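Local coordinates for similar to hydroxylamine oxidoreductase (Kuenenia stuttgartiensis, PDB 6H5L), which probably acts as a multihaem c-type oxidoreductase, working within a large reductase complex whose haems form an extended electron transfer pathway, at residues K411-A415 with D416-E420; E385-A389 with D390-Y394; E186-R190 with G191-G195; R77-C80 with V81-H84. All coordinates share one frame; numbering follows the deposited sequence.

How the contacts relate
All four contacts are local: three at helix ends, contact 4 within a helical turn. Only contact 4 holds haem directly, as the CxxCH helix bonded to heme c. Contacts 2 and 3, centres about 29 Å apart, are Schellman endings; contact 1 is a capped helix start. Contacts 1 and 3 come nearest, about 9 Å between closest atoms, and Arg189 of contact 3 is salt-bridged to Asp407 on the helix 406-412 that leads into contact 1. The side chain of Ala187 (contact 3) lies about 7 Å, and that of Leu418 (contact 1) about 13 Å, from a bound haem. Contacts 2 and 4 lie on opposite sides of the chain's centre, centres about 67 Å apart.

Contact 1: residues K411-A415 with D416-E420; sequences KELSA and DFLGE
Asp416 gives its backbone N-H to the hydroxyl of Ser414, the N-cap of the short helix 415-418; Asp416 N lies 3.2 Å from Ser414 OG. The serine hydroxyl reaches that N-H because it is turned in between its own backbone N and carbonyl carbon (chi1 68°). Phe417 follows, and its ring receives Leu413 CD2 over one face, 3.9 Å from the ring centroid and 14° off the normal. This is a CH-pi contact in which the two side chains cross at about a right angle, and Trp23 meets the same ring edge-to-face. Phe417 N is 3.1 Å from Ser414 O, approaching from above the carbonyl plane. Leu418 N reaches the same oxygen within that plane, also at 3.1 Å, so Ser414 O serves two donors. The other methyl of Leu413, CD1, meets Leu418 CD1 at 4.1 Å, and Ile327 packs against both Phe417 and Leu418. Gly419 ends the turn at positive phi, its N 2.8 Å from Ala415 O, with backbone angles that would jam a side chain against the preceding carbonyl. At Glu420 the backbone N rests on Ala415 CB. With an alanine at Ser414, the Asp416 N-H is likely to lose its capping acceptor and the short helix to fray more easily. One serine thus supplies hydroxyl and carbonyl oxygens to three N-H groups of the turn, while Leu413 closes the turn's apolar side.

Contact 2: residues E385-A389 with D390-Y394; sequences EDLIA and DGLLY
At the C-terminal end of the long helix 356-389, Leu387 and Leu392, five residues apart, meet across the last turn. Leu387 CD2 touches Leu392 CD1 at 3.9 Å, the two side chains crossing at about a right angle. Each leucine has CG beside its backbone N and anti to its carbonyl carbon (chi1 -65° and -56°), which brings the branched ends together on the side facing helix 480-513, where Ala502 meets Leu387 and Ala509 meets Leu392. Alongside this pair the backbone forms a Schellman motif. Leu392 N reaches back to Leu387 O at 2.8 Å in a nearly straight bond (168°), and Gly391 N reaches Ile388 O at 2.9 Å, approaching from well above that carbonyl's plane. Gly391 makes the reversal with positive phi, a conformation that favours glycine. One step earlier, Asp390 N still keeps the helical bond to Asp386 O, 2.8 Å long. Asp390 OD2 is held in a salt bridge by Arg506 of helix 480-513, and Asp386 has a salt bridge of its own to Lys382. These two partners probably ease the like charges of the aspartates, whose carboxylate oxygens Asp386 OD2 and Asp390 OD2 remain 6.0 Å apart. On another side of the helix end, Ile388 CG1 packs against Leu393 CD2 at 4.2 Å as the chain leaves toward Tyr394, whose ring makes a cation-pi contact with Arg507 of the second subunit.

Contact 3: residues E186-R190 with G191-G195; sequences EAARR and GYLYG
Ala188 and Leu193 form the closely packed part of this helix ending: Ala188 CB meets Leu193 CB at 3.7 Å and lies equally near Leu193 CD1. Beside them Tyr192 folds back over the last turn of helix 182-189, its N 2.8 Å from Ala187 O and its CB over the CB of Ala187. The ring is set against Arg190, whose CB touches Tyr192 CE2 at 3.6 Å while Arg190 O stands over one ring face, offset toward the rim. With CG beside the backbone N (chi1 -45°), the ring can lean on the arginine in this way. Its OH is hydrogen-bonded to Gln379 of the second subunit. Gly191, on the exposed side, makes the turn at positive phi, where a side chain would clash with Arg190 O. Gly191 N is hydrogen-bonded to Ala188 O at 3.3 Å from high above the carbonyl plane, completing a Schellman motif with the Tyr192 bond. Arg189 is also exposed, but the charged groups there are held by a salt-bridge network. Glu186 OE1 takes Arg190 NE at 3.1 Å in an almost straight bond (175°), and Glu186 OE2 takes Arg189 NH1 at 3.3 Å; Arg189 is also salt-bridged to Asp407, and Arg190 to Asp401. An alanine replacing Tyr192 would probably leave Gln379 of the second subunit without its hydroxyl partner and open a gap beside Arg190 CB. Charge pairing thus fixes the two arginines on one side of the turn, while the tyrosine ties the other to the subunit interface.

Contact 4: residues R77-C80 with V81-H84; sequences RDLC and VICH. With HEC (heme c), chain C.
Asp78 O is gripped by two backbone N-H groups: Ile82 N at 3.0 Å, lying in the carbonyl plane with a nearly straight bond (164°), and Val81 N in a weak one. Ile82 also runs alongside the Asp78 side chain, whose carboxylate is paired with Arg76, and Ile82 CD1 touches Leu79 CD2 at 4.1 Å. The next bonds of helix 77-87 join Cys83 N to Leu79 O and His84 N to Cys80 O. This helical turn is the CxxCH haem-binding motif of c-type cytochromes. Cys80 SG is bonded to heme c CAB at 1.8 Å and Cys83 SG to CAC at 1.8 Å. The two sulfurs leave their backbones differently, beside the backbone N in Cys80 (chi1 -44°) but anti to it in Cys83 (chi1 -169°), so that they reach two different pyrrole rings. His84 NE2 binds the iron at 2.0 Å, and His68 is the other axial ligand. Cys80 O lies at the edge of the His84 ring, while His84 ND1 is hydrogen-bonded to Thr88 OG1. Two thioethers and one iron bond thus fasten the porphyrin to a single helical turn, and the bond at ND1 probably limits rotation of the imidazole.

Contact 1: residues K411-A415 with D416-E420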
loop_
_atom_site.group_PDB
_atom_site.type_symbol
_atom_site.label_atom_id
_atom_site.label_comp_id
_atom_site.label_asym_id
_atom_site.label_seq_id
_atom_site.Cartn_x
_atom_site.Cartn_y
_atom_site.Cartn_z
ATOM N N LYS A 411 29.804 38.936 -57.775
ATOM C CA LYS A 411 28.575 39.594 -58.203
ATOM C C LYS A 411 27.713 40.025 -57.020
ATOM O O LYS A 411 27.068 41.079 -57.074
ATOM C CB LYS A 411 27.784 38.676 -59.132
ATOM C CG LYS A 411 26.955 39.430 -60.157
ATOM C CD LYS A 411 25.618 38.757 -60.413
ATOM C CE LYS A 411 24.724 39.640 -61.271
ATOM N NZ LYS A 411 23.326 39.130 -61.346
ATOM N N GLU A 412 27.684 39.233 -55.947
ATOM C CA GLU A 412 26.761 39.487 -54.846
ATOM C C GLU A 412 27.399 40.185 -53.654
ATOM O O GLU A 412 26.681 40.829 -52.882
ATOM C CB GLU A 412 26.131 38.173 -54.363
ATOM C CG GLU A 412 25.466 37.348 -55.455
ATOM C CD GLU A 412 24.396 38.111 -56.211
ATOM O OE1 GLU A 412 24.324 37.961 -57.449
ATOM O OE2 GLU A 412 23.628 38.859 -55.569
ATOM N N LEU A 413 28.710 40.076 -53.480
ATOM C CA LEU A 413 29.401 40.653 -52.338
ATOM C C LEU A 413 30.232 41.852 -52.786
ATOM O O LEU A 413 30.309 42.179 -53.974
ATOM C CB LEU A 413 30.263 39.594 -51.646
ATOM C CG LEU A 413 29.499 38.369 -51.138
ATOM C CD1 LEU A 413 30.454 37.365 -50.519
ATOM C CD2 LEU A 413 28.424 38.776 -50.142
ATOM N N SER A 414 30.852 42.517 -51.815
ATOM C CA SER A 414 31.623 43.728 -52.074
ATOM C C SER A 414 32.669 43.882 -50.975
ATOM O O SER A 414 32.842 43.000 -50.128
ATOM C CB SER A 414 30.699 44.949 -52.156
ATOM O OG SER A 414 30.134 45.247 -50.888
ATOM N N ALA A 415 33.373 45.018 -50.991
ATOM C CA ALA A 415 34.295 45.338 -49.908
ATOM C C ALA A 415 33.572 45.592 -48.594
ATOM O O ALA A 415 34.193 45.502 -47.530
ATOM C CB ALA A 415 35.142 46.556 -50.276
ATOM N N ASP A 416 32.278 45.915 -48.644
ATOM C CA ASP A 416 31.502 46.047 -47.417
ATOM C C ASP A 416 31.441 44.731 -46.655
ATOM O O ASP A 416 31.329 44.731 -45.423
ATOM C CB ASP A 416 30.097 46.558 -47.745
ATOM C CG ASP A 416 29.264 46.832 -46.505
ATOM O OD1 ASP A 416 29.761 47.517 -45.586
ATOM O OD2 ASP A 416 28.103 46.372 -46.458
ATOM N N PHE A 417 31.518 43.605 -47.363
ATOM C CA PHE A 417 31.492 42.288 -46.739
ATOM C C PHE A 417 32.894 41.756 -46.456
ATOM O O PHE A 417 33.178 41.300 -45.347
ATOM C CB PHE A 417 30.732 41.298 -47.631
ATOM C CG PHE A 417 29.242 41.501 -47.645
ATOM C CD1 PHE A 417 28.438 40.878 -46.703
ATOM C CD2 PHE A 417 28.643 42.301 -48.607
ATOM C CE1 PHE A 417 27.064 41.054 -46.713
ATOM C CE2 PHE A 417 27.267 42.480 -48.622
ATOM C CZ PHE A 417 26.478 41.856 -47.674
ATOM N N LEU A 418 33.779 41.816 -47.449
ATOM C CA LEU A 418 35.063 41.134 -47.399
ATOM C C LEU A 418 36.248 42.081 -47.284
ATOM O O LEU A 418 37.382 41.613 -47.126
ATOM C CB LEU A 418 35.230 40.249 -48.630
ATOM C CG LEU A 418 34.040 39.352 -48.996
ATOM C CD1 LEU A 418 34.315 38.606 -50.288
ATOM C CD2 LEU A 418 33.717 38.378 -47.872
ATOM N N GLY A 419 36.022 43.385 -47.349
ATOM C CA GLY A 419 37.110 44.337 -47.390
ATOM C C GLY A 419 37.688 44.481 -48.787
ATOM O O GLY A 419 37.551 43.614 -49.649
ATOM N N GLU A 420 38.347 45.617 -49.008
ATOM C CA GLU A 420 38.919 45.899 -50.323
ATOM C C GLU A 420 39.951 44.866 -50.766
ATOM O O GLU A 420 39.823 44.350 -51.890
ATOM C CB GLU A 420 39.501 47.316 -50.335
ATOM C CG GLU A 420 40.343 47.648 -51.561
ATOM C CD GLU A 420 39.586 47.494 -52.868
ATOM O OE1 GLU A 420 40.215 47.100 -53.874
ATOM O OE2 GLU A 420 38.367 47.769 -52.893
#

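Contact 2: residues E385-A389 with D390-Y394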
loop_
_atom_site.group_PDB
_atom_site.type_symbol
_atom_site.label_atom_id
_atom_site.label_comp_id
_atom_site.label_asym_id
_atom_site.label_seq_id
_atom_site.Cartn_x
_atom_site.Cartn_y
_atom_site.Cartn_z
ATOM N N GLU A 385 51.476 26.600 -46.810
ATOM C CA GLU A 385 51.581 27.875 -47.510
ATOM C C GLU A 385 52.955 28.071 -48.139
ATOM O O GLU A 385 53.066 28.737 -49.174
ATOM C CB GLU A 385 51.256 29.026 -46.558
ATOM C CG GLU A 385 49.796 29.075 -46.138
ATOM C CD GLU A 385 49.500 30.207 -45.176
ATOM O OE1 GLU A 385 48.306 30.488 -44.938
ATOM O OE2 GLU A 385 50.459 30.817 -44.659
ATOM N N ASP A 386 54.005 27.508 -47.539
ATOM C CA ASP A 386 55.328 27.598 -48.150
ATOM C C ASP A 386 55.375 26.837 -49.469
ATOM O O ASP A 386 56.009 27.286 -50.430
ATOM C CB ASP A 386 56.395 27.077 -47.190
ATOM C CG ASP A 386 56.636 28.015 -46.025
ATOM O OD1 ASP A 386 55.984 29.080 -45.972
ATOM O OD2 ASP A 386 57.480 27.687 -45.163
ATOM N N LEU A 387 54.712 25.678 -49.531
ATOM C CA LEU A 387 54.589 24.961 -50.796
ATOM C C LEU A 387 53.884 25.815 -51.842
ATOM O O LEU A 387 54.270 25.820 -53.016
ATOM C CB LEU A 387 53.832 23.650 -50.586
ATOM C CG LEU A 387 54.476 22.576 -49.710
ATOM C CD1 LEU A 387 53.442 21.539 -49.312
ATOM C CD2 LEU A 387 55.636 21.918 -50.439
ATOM N N ILE A 388 52.840 26.539 -51.431
ATOM C CA ILE A 388 52.119 27.409 -52.354
ATOM C C ILE A 388 53.025 28.537 -52.832
ATOM O O ILE A 388 53.113 28.822 -54.034
ATOM C CB ILE A 388 50.840 27.948 -51.687
ATOM C CG1 ILE A 388 49.849 26.809 -51.429
ATOM C CG2 ILE A 388 50.205 29.035 -52.539
ATOM C CD1 ILE A 388 48.641 27.214 -50.605
ATOM N N ALA A 389 53.719 29.190 -51.896
ATOM C CA ALA A 389 54.614 30.284 -52.257
ATOM C C ALA A 389 55.736 29.807 -53.170
ATOM O O ALA A 389 56.127 30.513 -54.108
ATOM C CB ALA A 389 55.185 30.931 -50.995
ATOM N N ASP A 390 56.265 28.609 -52.914
ATOM C CA ASP A 390 57.280 28.000 -53.764
ATOM C C ASP A 390 56.703 27.401 -55.044
ATOM O O ASP A 390 57.457 26.809 -55.824
ATOM C CB ASP A 390 58.045 26.922 -52.984
ATOM C CG ASP A 390 58.785 27.481 -51.780
ATOM O OD1 ASP A 390 59.057 28.700 -51.760
ATOM O OD2 ASP A 390 59.094 26.700 -50.853
ATOM N N GLY A 391 55.405 27.562 -55.287
ATOM C CA GLY A 391 54.802 27.065 -56.520
ATOM C C GLY A 391 54.915 25.568 -56.687
ATOM O O GLY A 391 55.064 25.075 -57.812
ATOM N N LEU A 392 54.835 24.829 -55.589
ATOM C CA LEU A 392 54.923 23.380 -55.617
ATOM C C LEU A 392 53.562 22.703 -55.529
ATOM O O LEU A 392 53.487 21.476 -55.636
ATOM C CB LEU A 392 55.832 22.891 -54.489
ATOM C CG LEU A 392 57.239 23.498 -54.526
ATOM C CD1 LEU A 392 58.059 23.016 -53.349
ATOM C CD2 LEU A 392 57.945 23.178 -55.836
ATOM N N LEU A 393 52.492 23.469 -55.329
ATOM C CA LEU A 393 51.151 22.900 -55.344
ATOM C C LEU A 393 50.834 22.352 -56.731
ATOM O O LEU A 393 50.960 23.061 -57.734
ATOM C CB LEU A 393 50.131 23.962 -54.942
ATOM C CG LEU A 393 48.746 23.504 -54.491
ATOM C CD1 LEU A 393 48.812 22.858 -53.117
ATOM C CD2 LEU A 393 47.802 24.690 -54.488
ATOM N N TYR A 394 50.430 21.084 -56.793
ATOM C CA TYR A 394 50.159 20.419 -58.065
ATOM C C TYR A 394 48.781 19.772 -58.016
ATOM O O TYR A 394 48.534 18.911 -57.147
ATOM C CB TYR A 394 51.236 19.381 -58.383
ATOM C CG TYR A 394 51.036 18.689 -59.714
ATOM C CD1 TYR A 394 51.436 19.293 -60.900
ATOM C CD2 TYR A 394 50.449 17.434 -59.783
ATOM C CE1 TYR A 394 51.254 18.664 -62.120
ATOM C CE2 TYR A 394 50.263 16.797 -60.997
ATOM C CZ TYR A 394 50.667 17.416 -62.161
ATOM O OH TYR A 394 50.482 16.782 -63.368
#

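Contact 3: residues E186-R190 with G191-G195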
loop_
_atom_site.group_PDB
_atom_site.type_symbol
_atom_site.label_atom_id
_atom_site.label_comp_id
_atom_site.label_asym_id
_atom_site.label_seq_id
_atom_site.Cartn_x
_atom_site.Cartn_y
_atom_site.Cartn_z
ATOM N N GLU A 186 27.397 26.177 -54.450
ATOM C CA GLU A 186 28.255 25.526 -55.434
ATOM C C GLU A 186 27.983 24.029 -55.493
ATOM O O GLU A 186 27.914 23.446 -56.581
ATOM C CB GLU A 186 29.723 25.796 -55.106
ATOM C CG GLU A 186 30.709 25.262 -56.135
ATOM C CD GLU A 186 30.586 25.948 -57.483
ATOM O OE1 GLU A 186 30.238 25.270 -58.472
ATOM O OE2 GLU A 186 30.834 27.169 -57.555
ATOM N N ALA A 187 27.826 23.388 -54.332
ATOM C CA ALA A 187 27.478 21.970 -54.317
ATOM C C ALA A 187 26.144 21.721 -55.012
ATOM O O ALA A 187 25.981 20.715 -55.715
ATOM C CB ALA A 187 27.449 21.450 -52.880
ATOM N N ALA A 188 25.180 22.629 -54.833
ATOM C CA ALA A 188 23.902 22.503 -55.525
ATOM C C ALA A 188 24.045 22.737 -57.023
ATOM O O ALA A 188 23.334 22.111 -57.817
ATOM C CB ALA A 188 22.894 23.483 -54.931
ATOM N N ARG A 189 24.961 23.622 -57.425
ATOM C CA ARG A 189 25.226 23.828 -58.846
ATOM C C ARG A 189 25.679 22.540 -59.512
ATOM O O ARG A 189 25.302 22.258 -60.655
ATOM C CB ARG A 189 26.293 24.907 -59.031
ATOM C CG ARG A 189 25.795 26.339 -59.040
ATOM C CD ARG A 189 26.984 27.285 -58.998
ATOM N NE ARG A 189 26.964 28.284 -60.061
ATOM C CZ ARG A 189 27.996 29.067 -60.358
ATOM N NH1 ARG A 189 29.127 28.957 -59.674
ATOM N NH2 ARG A 189 27.903 29.954 -61.340
ATOM N N ARG A 190 26.495 21.752 -58.817
ATOM C CA ARG A 190 27.095 20.554 -59.384
ATOM C C ARG A 190 26.238 19.309 -59.196
ATOM O O ARG A 190 26.678 18.212 -59.556
ATOM C CB ARG A 190 28.482 20.334 -58.773
ATOM C CG ARG A 190 29.307 21.607 -58.724
ATOM C CD ARG A 190 30.787 21.328 -58.586
ATOM N NE ARG A 190 31.569 22.531 -58.848
ATOM C CZ ARG A 190 32.812 22.525 -59.314
ATOM N NH1 ARG A 190 33.449 23.668 -59.526
ATOM N NH2 ARG A 190 33.415 21.374 -59.575
ATOM N N GLY A 191 25.039 19.448 -58.643
ATOM C CA GLY A 191 24.142 18.325 -58.477
ATOM C C GLY A 191 24.209 17.622 -57.142
ATOM O O GLY A 191 23.682 16.509 -57.023
ATOM N N TYR A 192 24.833 18.228 -56.131
ATOM C CA TYR A 192 24.940 17.636 -54.803
ATOM C C TYR A 192 24.162 18.434 -53.762
ATOM O O TYR A 192 24.572 18.517 -52.603
ATOM C CB TYR A 192 26.403 17.510 -54.379
ATOM C CG TYR A 192 27.320 16.968 -55.450
ATOM C CD1 TYR A 192 27.193 15.663 -55.909
ATOM C CD2 TYR A 192 28.324 17.758 -55.992
ATOM C CE1 TYR A 192 28.033 15.165 -56.888
ATOM C CE2 TYR A 192 29.169 17.270 -56.969
ATOM C CZ TYR A 192 29.018 15.972 -57.413
ATOM O OH TYR A 192 29.859 15.483 -58.387
ATOM N N LEU A 193 23.041 19.036 -54.166
ATOM C CA LEU A 193 22.232 19.807 -53.227
ATOM C C LEU A 193 21.735 18.934 -52.082
ATOM O O LEU A 193 21.830 19.313 -50.910
ATOM C CB LEU A 193 21.054 20.453 -53.955
ATOM C CG LEU A 193 19.988 21.079 -53.050
ATOM C CD1 LEU A 193 20.514 22.334 -52.365
ATOM C CD2 LEU A 193 18.712 21.371 -53.826
ATOM N N TYR A 194 21.197 17.759 -52.406
ATOM C CA TYR A 194 20.646 16.877 -51.386
ATOM C C TYR A 194 21.706 16.062 -50.661
ATOM O O TYR A 194 21.369 15.348 -49.711
ATOM C CB TYR A 194 19.598 15.954 -52.007
ATOM C CG TYR A 194 18.291 16.662 -52.269
ATOM C CD1 TYR A 194 17.312 16.732 -51.286
ATOM C CD2 TYR A 194 18.044 17.278 -53.488
ATOM C CE1 TYR A 194 16.117 17.388 -51.515
ATOM C CE2 TYR A 194 16.852 17.934 -53.726
ATOM C CZ TYR A 194 15.894 17.986 -52.737
ATOM O OH TYR A 194 14.708 18.640 -52.975
ATOM N N GLY A 195 22.970 16.144 -51.080
ATOM C CA GLY A 195 24.043 15.632 -50.249
ATOM C C GLY A 195 24.201 16.401 -48.956
ATOM O O GLY A 195 24.787 15.885 -47.998
#

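Contact 4: residues R77-C80 with V81-H84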
loop_
_atom_site.group_PDB
_atom_site.type_symbol
_atom_site.label_atom_id
_atom_site.label_comp_id
_atom_site.label_asym_id
_atom_site.label_seq_id
_atom_site.Cartn_x
_atom_site.Cartn_y
_atom_site.Cartn_z
ATOM N N ARG A 77 -12.371 23.517 -34.204
ATOM C CA ARG A 77 -11.249 22.916 -33.490
ATOM C C ARG A 77 -11.499 21.442 -33.202
ATOM O O ARG A 77 -10.560 20.639 -33.199
ATOM C CB ARG A 77 -10.990 23.673 -32.188
ATOM C CG ARG A 77 -10.591 25.125 -32.378
ATOM C CD ARG A 77 -10.528 25.860 -31.048
ATOM N NE ARG A 77 -9.863 27.153 -31.170
ATOM C CZ ARG A 77 -10.449 28.259 -31.619
ATOM N NH1 ARG A 77 -11.718 28.232 -31.997
ATOM N NH2 ARG A 77 -9.763 29.392 -31.695
ATOM N N ASP A 78 -12.759 21.069 -32.975
ATOM C CA ASP A 78 -13.078 19.682 -32.653
ATOM C C ASP A 78 -12.741 18.746 -33.806
ATOM O O ASP A 78 -12.284 17.619 -33.581
ATOM C CB ASP A 78 -14.556 19.558 -32.282
ATOM C CG ASP A 78 -15.474 19.966 -33.418
ATOM O OD1 ASP A 78 -15.158 20.950 -34.117
ATOM O OD2 ASP A 78 -16.509 19.297 -33.615
ATOM N N LEU A 79 -12.941 19.195 -35.048
ATOM C CA LEU A 79 -12.704 18.319 -36.190
ATOM C C LEU A 79 -11.221 18.060 -36.413
ATOM O O LEU A 79 -10.858 17.016 -36.969
ATOM C CB LEU A 79 -13.337 18.910 -37.451
ATOM C CG LEU A 79 -14.866 18.857 -37.486
ATOM C CD1 LEU A 79 -15.407 19.564 -38.717
ATOM C CD2 LEU A 79 -15.344 17.412 -37.435
ATOM N N CYS A 80 -10.356 18.993 -36.006
ATOM C CA CYS A 80 -8.919 18.738 -36.051
ATOM C C CYS A 80 -8.567 17.494 -35.252
ATOM O O CYS A 80 -7.797 16.644 -35.713
ATOM C CB CYS A 80 -8.143 19.940 -35.510
ATOM S SG CYS A 80 -8.715 21.558 -36.074
ATOM N N VAL A 81 -9.150 17.355 -34.061
ATOM C CA VAL A 81 -8.835 16.218 -33.206
ATOM C C VAL A 81 -9.542 14.962 -33.694
ATOM O O VAL A 81 -8.937 13.891 -33.752
ATOM C CB VAL A 81 -9.186 16.533 -31.742
ATOM C CG1 VAL A 81 -8.892 15.334 -30.848
ATOM C CG2 VAL A 81 -8.410 17.747 -31.265
ATOM N N ILE A 82 -10.820 15.073 -34.069
ATOM C CA ILE A 82 -11.588 13.893 -34.471
ATOM C C ILE A 82 -10.927 13.190 -35.652
ATOM O O ILE A 82 -10.888 11.955 -35.716
ATOM C CB ILE A 82 -13.044 14.286 -34.791
ATOM C CG1 ILE A 82 -13.732 14.843 -33.544
ATOM C CG2 ILE A 82 -13.819 13.094 -35.343
ATOM C CD1 ILE A 82 -15.051 15.525 -33.831
ATOM N N CYS A 83 -10.386 13.961 -36.596
ATOM C CA CYS A 83 -9.758 13.368 -37.773
ATOM C C CYS A 83 -8.343 12.895 -37.469
ATOM O O CYS A 83 -8.005 11.731 -37.707
ATOM C CB CYS A 83 -9.742 14.377 -38.919
ATOM S SG CYS A 83 -9.273 13.705 -40.530
ATOM N N HIS A 84 -7.501 13.786 -36.944
ATOM C CA HIS A 84 -6.111 13.433 -36.687
ATOM C C HIS A 84 -5.962 12.433 -35.548
ATOM O O HIS A 84 -4.890 11.835 -35.408
ATOM C CB HIS A 84 -5.294 14.692 -36.398
ATOM C CG HIS A 84 -4.974 15.494 -37.622
ATOM N ND1 HIS A 84 -3.874 15.239 -38.411
ATOM C CD2 HIS A 84 -5.611 16.544 -38.194
ATOM C CE1 HIS A 84 -3.846 16.095 -39.416
ATOM N NE2 HIS A 84 -4.890 16.898 -39.309
HETATM FE FE HEC C . -5.102 18.141 -40.864
HETATM C CHA HEC C . -2.266 17.577 -42.685
HETATM C CHB HEC C . -3.450 20.527 -39.023
HETATM C CHC HEC C . -8.057 19.078 -39.445
HETATM C CHD HEC C . -6.513 15.233 -41.965
HETATM N NA HEC C . -3.216 18.933 -40.872
HETATM C C1A HEC C . -2.173 18.510 -41.675
HETATM C C2A HEC C . -0.975 19.224 -41.271
HETATM C C3A HEC C . -1.302 20.035 -40.257
HETATM C C4A HEC C . -2.718 19.870 -39.986
HETATM C CMA HEC C . -0.351 20.986 -39.500
HETATM C CAA HEC C . 0.426 19.055 -41.904
HETATM C CBA HEC C . 0.738 20.174 -42.893
HETATM C CGA HEC C . 2.045 19.857 -43.575
HETATM O O1A HEC C . 2.549 18.717 -43.401
HETATM O O2A HEC C . 2.585 20.738 -44.292
HETATM N NB HEC C . -5.640 19.503 -39.434
HETATM C C1B HEC C . -4.822 20.484 -38.908
HETATM C C2B HEC C . -5.661 21.453 -38.231
HETATM C C3B HEC C . -6.933 21.047 -38.341
HETATM C C4B HEC C . -6.945 19.816 -39.104
HETATM C CMB HEC C . -5.141 22.708 -37.493
HETATM C CAB HEC C . -8.192 21.746 -37.782
HETATM C CBB HEC C . -8.459 23.085 -38.503
HETATM N NC HEC C . -6.935 17.269 -40.672
HETATM C C1C HEC C . -8.051 17.902 -40.164
HETATM C C2C HEC C . -9.225 17.187 -40.621
HETATM C C3C HEC C . -8.801 16.057 -41.220
HETATM C C4C HEC C . -7.351 16.127 -41.326
HETATM C CMC HEC C . -10.656 17.512 -40.127
HETATM C CAC HEC C . -9.680 14.919 -41.804
HETATM C CBC HEC C . -10.653 15.433 -42.889
HETATM N ND HEC C . -4.467 16.616 -42.126
HETATM C C1D HEC C . -5.260 15.525 -42.476
HETATM C C2D HEC C . -4.547 14.747 -43.467
HETATM C C3D HEC C . -3.218 15.479 -43.696
HETATM C C4D HEC C . -3.259 16.628 -42.818
HETATM C CMD HEC C . -5.025 13.451 -44.153
HETATM C CAD HEC C . -2.080 15.073 -44.661
HETATM C CBD HEC C . -2.081 16.038 -45.843
HETATM C CGD HEC C . -0.980 15.713 -46.817
HETATM O O1D HEC C . -0.835 16.463 -47.817
HETATM O O2D HEC C . -0.249 14.714 -46.599
#